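Local coordinates for protein SusD homolog (Bacteroides thetaiotaomicron VPI-5482, PDB 3IHV) that probably binds glycans at the bacterial outer membrane as a SusD-like surface protein, at residues 42-54 with 465-479. Numbering follows the deposited sequence.
Sequences SILFNLGTDISQV and FEGHRRQDLIRWGIY
Tyr-479 OH donates to Gly-48 O at 2.7 Å, in the carbonyl plane, and also sits above one face of the Arg-470 guanidinium, toward its rim. That arginine, extended from CG to NE, sends NH1 to Leu-47 O (2.9 Å), which meets the guanidinium edge in plane; its NH2 is hydrogen-bonded to Asn-68 OD1. Two successive carbonyls of the 45-51 loop are thus held by side chains from 465-479. Arg-469 leaves the helix with much the same first torsion (chi1 -172°) but bends at chi2, which brings NE and NH2 side-on to Asp-50 OD1 and OD2, each 2.9 Å away on a syn lone pair, with the two flat groups 11° from coplanar; its NH1 is hydrogen-bonded to Arg-456 O. A leucine in place of Arg-469 would probably leave the Asp-50 carboxylate without its countercharge and Arg-456 O without its NH1 donor. Between the two arginines Thr-49 CG2 packs on Arg-470 CB (3.7 Å), while Thr-49 OG1 closes an ST turn by accepting from Ile-51 N. Water 3 links Asn-46 O to Arg-470 N. The contact, largely buried, joins the loop between helix 40-44 and strand 52-54, which pairs antiparallel with strand 302-304, to short helix 469-475, itself following helix 448-463.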
loop_
_atom_site.group_PDB
_atom_site.type_symbol
_atom_site.label_atom_id
_atom_site.label_comp_id
_atom_site.label_asym_id
_atom_site.label_seq_id
_atom_site.Cartn_x
_atom_site.Cartn_y
_atom_site.Cartn_z
ATOM N N SER A 42 1.674 -5.282 -2.255
ATOM C CA SER A 42 0.411 -4.617 -2.554
ATOM C C SER A 42 -0.748 -5.394 -1.957
ATOM O O SER A 42 -1.588 -4.831 -1.207
ATOM C CB SER A 42 0.229 -4.483 -4.042
ATOM O OG SER A 42 0.445 -5.746 -4.696
ATOM N N ILE A 43 -0.766 -6.695 -2.211
ATOM C CA ILE A 43 -1.943 -7.489 -1.861
ATOM C C ILE A 43 -1.745 -8.550 -0.793
ATOM O O ILE A 43 -2.376 -8.495 0.248
ATOM C CB ILE A 43 -2.491 -8.197 -3.151
ATOM C CG1 ILE A 43 -2.906 -7.175 -4.216
ATOM C CG2 ILE A 43 -3.650 -9.179 -2.815
ATOM C CD1 ILE A 43 -3.150 -7.808 -5.606
ATOM N N LEU A 44 -0.817 -9.457 -1.035
ATOM C CA LEU A 44 -0.741 -10.695 -0.264
ATOM C C LEU A 44 -0.389 -10.529 1.192
ATOM O O LEU A 44 -0.953 -11.224 2.024
ATOM C CB LEU A 44 0.236 -11.705 -0.913
ATOM C CG LEU A 44 0.253 -13.142 -0.402
ATOM C CD1 LEU A 44 -1.125 -13.854 -0.589
ATOM C CD2 LEU A 44 1.411 -13.921 -1.088
ATOM N N PHE A 45 0.521 -9.618 1.500
ATOM C CA PHE A 45 0.990 -9.468 2.874
ATOM C C PHE A 45 0.125 -8.532 3.700
ATOM O O PHE A 45 0.472 -8.267 4.860
ATOM C CB PHE A 45 2.425 -8.921 2.913
ATOM C CG PHE A 45 3.476 -9.800 2.249
ATOM C CD1 PHE A 45 3.232 -11.120 1.844
ATOM C CD2 PHE A 45 4.788 -9.345 2.198
ATOM C CE1 PHE A 45 4.256 -11.882 1.292
ATOM C CE2 PHE A 45 5.784 -10.134 1.656
ATOM C CZ PHE A 45 5.494 -11.395 1.200
ATOM N N ASN A 46 -0.990 -8.062 3.147
ATOM C CA ASN A 46 -1.824 -7.061 3.799
ATOM C C ASN A 46 -3.202 -7.576 4.165
ATOM O O ASN A 46 -4.087 -6.788 4.463
ATOM C CB ASN A 46 -1.953 -5.883 2.838
ATOM C CG ASN A 46 -0.605 -5.243 2.549
ATOM O OD1 ASN A 46 0.206 -5.133 3.441
ATOM N ND2 ASN A 46 -0.373 -4.806 1.301
ATOM N N LEU A 47 -3.376 -8.880 4.105
ATOM C CA LEU A 47 -4.659 -9.482 4.413
ATOM C C LEU A 47 -4.779 -9.923 5.850
ATOM O O LEU A 47 -3.792 -10.007 6.606
ATOM C CB LEU A 47 -4.890 -10.650 3.461
ATOM C CG LEU A 47 -5.099 -10.254 2.013
ATOM C CD1 LEU A 47 -4.912 -11.492 1.136
ATOM C CD2 LEU A 47 -6.485 -9.623 1.790
ATOM N N GLY A 48 -6.011 -10.191 6.263
ATOM C CA GLY A 48 -6.255 -10.734 7.603
ATOM C C GLY A 48 -6.442 -9.686 8.653
ATOM O O GLY A 48 -5.709 -9.630 9.656
ATOM N N THR A 49 -7.442 -8.844 8.429
ATOM C CA THR A 49 -7.748 -7.733 9.331
ATOM C C THR A 49 -9.258 -7.668 9.601
ATOM O O THR A 49 -9.986 -8.661 9.415
ATOM C CB THR A 49 -7.313 -6.384 8.675
ATOM O OG1 THR A 49 -8.110 -6.129 7.518
ATOM C CG2 THR A 49 -5.830 -6.451 8.249
ATOM N N ASP A 50 -9.729 -6.509 10.090
ATOM C CA ASP A 50 -11.148 -6.279 10.260
ATOM C C ASP A 50 -11.885 -5.979 8.965
ATOM O O ASP A 50 -13.115 -5.989 8.963
ATOM C CB ASP A 50 -11.429 -5.198 11.294
ATOM C CG ASP A 50 -10.677 -3.888 11.053
ATOM O OD1 ASP A 50 -9.629 -3.861 10.335
ATOM O OD2 ASP A 50 -11.126 -2.869 11.648
ATOM N N ILE A 51 -11.160 -5.709 7.884
ATOM C CA ILE A 51 -11.802 -5.371 6.622
ATOM C C ILE A 51 -11.639 -6.388 5.513
ATOM O O ILE A 51 -12.508 -6.462 4.662
ATOM C CB ILE A 51 -11.377 -3.933 6.132
ATOM C CG1 ILE A 51 -9.986 -3.874 5.540
ATOM C CG2 ILE A 51 -11.563 -2.922 7.283
ATOM C CD1 ILE A 51 -9.589 -2.517 4.890
ATOM N N SER A 52 -10.550 -7.187 5.520
ATOM C CA SER A 52 -10.362 -8.134 4.463
ATOM C C SER A 52 -9.621 -9.375 4.905
ATOM O O SER A 52 -8.898 -9.380 5.927
ATOM C CB SER A 52 -9.662 -7.486 3.249
ATOM O OG SER A 52 -8.316 -7.268 3.506
ATOM N N GLN A 53 -9.794 -10.411 4.093
ATOM C CA GLN A 53 -9.154 -11.692 4.333
ATOM C C GLN A 53 -9.061 -12.439 3.029
ATOM O O GLN A 53 -9.753 -12.123 2.030
ATOM C CB GLN A 53 -9.969 -12.526 5.352
ATOM C CG GLN A 53 -11.403 -12.888 4.907
ATOM C CD GLN A 53 -12.111 -13.833 5.858
ATOM O OE1 GLN A 53 -11.469 -14.614 6.549
ATOM N NE2 GLN A 53 -13.453 -13.808 5.855
ATOM N N VAL A 54 -8.245 -13.479 3.037
ATOM C CA VAL A 54 -8.144 -14.317 1.860
ATOM C C VAL A 54 -9.415 -15.198 1.726
ATOM O O VAL A 54 -10.061 -15.516 2.708
ATOM C CB VAL A 54 -6.886 -15.178 1.902
ATOM C CG1 VAL A 54 -7.013 -16.329 2.958
ATOM C CG2 VAL A 54 -6.605 -15.738 0.521
ATOM N N PHE A 465 -8.583 -1.785 1.420
ATOM C CA PHE A 465 -8.010 -2.690 0.421
ATOM C C PHE A 465 -6.741 -2.154 -0.273
ATOM O O PHE A 465 -6.131 -2.882 -1.057
ATOM C CB PHE A 465 -9.061 -3.144 -0.600
ATOM C CG PHE A 465 -10.387 -3.420 0.023
ATOM C CD1 PHE A 465 -10.495 -4.331 1.078
ATOM C CD2 PHE A 465 -11.531 -2.741 -0.400
ATOM C CE1 PHE A 465 -11.721 -4.545 1.689
ATOM C CE2 PHE A 465 -12.745 -2.959 0.228
ATOM C CZ PHE A 465 -12.835 -3.847 1.283
ATOM N N GLU A 466 -6.339 -0.914 0.020
ATOM C CA GLU A 466 -5.155 -0.301 -0.609
ATOM C C GLU A 466 -3.820 -0.630 0.127
ATOM O O GLU A 466 -2.782 -0.032 -0.154
ATOM C CB GLU A 466 -5.335 1.206 -0.715
ATOM C CG GLU A 466 -6.464 1.624 -1.628
ATOM C CD GLU A 466 -6.714 3.114 -1.612
ATOM O OE1 GLU A 466 -5.774 3.918 -1.860
ATOM O OE2 GLU A 466 -7.877 3.497 -1.353
ATOM N N GLY A 467 -3.876 -1.563 1.075
ATOM C CA GLY A 467 -2.679 -2.129 1.679
ATOM C C GLY A 467 -2.185 -1.545 2.974
ATOM O O GLY A 467 -1.051 -1.840 3.374
ATOM N N HIS A 468 -3.016 -0.753 3.630
ATOM C CA HIS A 468 -2.613 -0.059 4.852
ATOM C C HIS A 468 -3.181 -0.583 6.139
ATOM O O HIS A 468 -2.638 -0.313 7.223
ATOM C CB HIS A 468 -3.021 1.429 4.745
ATOM C CG HIS A 468 -2.582 2.047 3.462
ATOM N ND1 HIS A 468 -1.246 2.133 3.100
ATOM C CD2 HIS A 468 -3.298 2.459 2.392
ATOM C CE1 HIS A 468 -1.169 2.626 1.876
ATOM N NE2 HIS A 468 -2.398 2.837 1.427
ATOM N N ARG A 469 -4.275 -1.322 6.070
ATOM C CA ARG A 469 -4.963 -1.643 7.306
ATOM C C ARG A 469 -4.148 -2.448 8.315
ATOM O O ARG A 469 -4.107 -2.133 9.510
ATOM C CB ARG A 469 -6.299 -2.323 7.013
ATOM C CG ARG A 469 -7.158 -2.501 8.263
ATOM C CD ARG A 469 -7.520 -1.166 8.864
ATOM N NE ARG A 469 -8.565 -1.231 9.878
ATOM C CZ ARG A 469 -9.067 -0.140 10.443
ATOM N NH1 ARG A 469 -8.596 1.061 10.119
ATOM N NH2 ARG A 469 -10.020 -0.237 11.363
ATOM N N ARG A 470 -3.544 -3.524 7.842
ATOM C CA ARG A 470 -2.756 -4.361 8.749
ATOM C C ARG A 470 -1.601 -3.600 9.372
ATOM O O ARG A 470 -1.381 -3.657 10.607
ATOM C CB ARG A 470 -2.284 -5.586 8.002
ATOM C CG ARG A 470 -1.539 -6.590 8.871
ATOM C CD ARG A 470 -1.523 -7.944 8.204
ATOM N NE ARG A 470 -0.594 -8.839 8.879
ATOM C CZ ARG A 470 -0.600 -10.161 8.826
ATOM N NH1 ARG A 470 -1.480 -10.810 8.092
ATOM N NH2 ARG A 470 0.332 -10.839 9.485
ATOM N N GLN A 471 -0.840 -2.848 8.562
ATOM C CA GLN A 471 0.261 -2.087 9.184
ATOM C C GLN A 471 -0.220 -0.984 10.124
ATOM O O GLN A 471 0.475 -0.666 11.087
ATOM C CB GLN A 471 1.222 -1.541 8.133
ATOM C CG GLN A 471 1.932 -2.598 7.345
ATOM C CD GLN A 471 2.816 -3.471 8.194
ATOM O OE1 GLN A 471 2.760 -4.704 8.094
ATOM N NE2 GLN A 471 3.566 -2.850 9.102
ATOM N N ASP A 472 -1.404 -0.426 9.850
ATOM C CA ASP A 472 -2.021 0.564 10.734
ATOM C C ASP A 472 -2.360 -0.115 12.059
ATOM O O ASP A 472 -1.973 0.374 13.095
ATOM C CB ASP A 472 -3.279 1.176 10.104
ATOM C CG ASP A 472 -2.970 2.295 9.068
ATOM O OD1 ASP A 472 -1.869 2.868 9.099
ATOM O OD2 ASP A 472 -3.847 2.589 8.226
ATOM N N LEU A 473 -3.077 -1.257 12.001
ATOM C CA LEU A 473 -3.418 -1.985 13.232
ATOM C C LEU A 473 -2.166 -2.303 14.059
ATOM O O LEU A 473 -2.135 -2.140 15.294
ATOM C CB LEU A 473 -4.204 -3.270 12.898
ATOM C CG LEU A 473 -5.607 -3.097 12.296
ATOM C CD1 LEU A 473 -6.217 -4.469 11.893
ATOM C CD2 LEU A 473 -6.556 -2.342 13.237
ATOM N N ILE A 474 -1.105 -2.685 13.358
ATOM C CA ILE A 474 0.168 -2.984 13.986
ATOM C C ILE A 474 0.776 -1.739 14.645
ATOM O O ILE A 474 1.117 -1.777 15.818
ATOM C CB ILE A 474 1.163 -3.670 12.990
ATOM C CG1 ILE A 474 0.667 -5.080 12.680
ATOM C CG2 ILE A 474 2.568 -3.739 13.611
ATOM C CD1 ILE A 474 1.365 -5.804 11.566
ATOM N N ARG A 475 0.880 -0.616 13.930
ATOM C CA ARG A 475 1.484 0.560 14.550
ATOM C C ARG A 475 0.618 1.111 15.702
ATOM O O ARG A 475 1.128 1.748 16.640
ATOM C CB ARG A 475 1.805 1.620 13.498
ATOM C CG ARG A 475 0.581 2.300 12.891
ATOM C CD ARG A 475 0.991 3.269 11.782
ATOM N NE ARG A 475 -0.181 3.877 11.152
ATOM C CZ ARG A 475 -0.791 4.970 11.586
ATOM N NH1 ARG A 475 -0.326 5.622 12.616
ATOM N NH2 ARG A 475 -1.845 5.431 10.949
ATOM N N TRP A 476 -0.692 0.828 15.647
ATOM C CA TRP A 476 -1.582 1.185 16.735
ATOM C C TRP A 476 -1.507 0.230 17.918
ATOM O O TRP A 476 -2.074 0.529 18.948
ATOM C CB TRP A 476 -3.038 1.288 16.265
ATOM C CG TRP A 476 -3.293 2.378 15.230
ATOM C CD1 TRP A 476 -2.627 3.556 15.126
ATOM C CD2 TRP A 476 -4.246 2.356 14.159
ATOM N NE1 TRP A 476 -3.106 4.278 14.077
ATOM C CE2 TRP A 476 -4.132 3.574 13.485
ATOM C CE3 TRP A 476 -5.239 1.460 13.765
ATOM C CZ2 TRP A 476 -4.898 3.888 12.379
ATOM C CZ3 TRP A 476 -6.022 1.778 12.652
ATOM C CH2 TRP A 476 -5.848 2.979 11.977
ATOM N N GLY A 477 -0.846 -0.921 17.746
ATOM C CA GLY A 477 -0.668 -1.909 18.785
ATOM C C GLY A 477 -1.921 -2.728 19.041
ATOM O O GLY A 477 -2.069 -3.321 20.084
ATOM N N ILE A 478 -2.813 -2.806 18.052
ATOM C CA ILE A 478 -4.083 -3.525 18.234
ATOM C C ILE A 478 -4.343 -4.657 17.229
ATOM O O ILE A 478 -5.482 -5.060 17.057
ATOM C CB ILE A 478 -5.276 -2.506 18.236
ATOM C CG1 ILE A 478 -5.436 -1.741 16.905
ATOM C CG2 ILE A 478 -5.130 -1.555 19.410
ATOM C CD1 ILE A 478 -6.699 -0.854 16.834
ATOM N N TYR A 479 -3.301 -5.179 16.589
ATOM C CA TYR A 479 -3.519 -6.164 15.529
ATOM C C TYR A 479 -4.168 -7.432 16.074
ATOM O O TYR A 479 -5.266 -7.809 15.652
ATOM C CB TYR A 479 -2.228 -6.472 14.770
ATOM C CG TYR A 479 -2.458 -7.464 13.705
ATOM C CD1 TYR A 479 -3.410 -7.231 12.739
ATOM C CD2 TYR A 479 -1.750 -8.676 13.654
ATOM C CE1 TYR A 479 -3.661 -8.170 11.710
ATOM C CE2 TYR A 479 -2.006 -9.605 12.658
ATOM C CZ TYR A 479 -2.956 -9.333 11.681
ATOM O OH TYR A 479 -3.270 -10.241 10.705
HETATM O O HOH W 1 -4.035 -4.513 -0.096
HETATM O O HOH W 2 0.701 -5.891 6.367
HETATM O O HOH W 3 -3.918 -4.274 5.108
#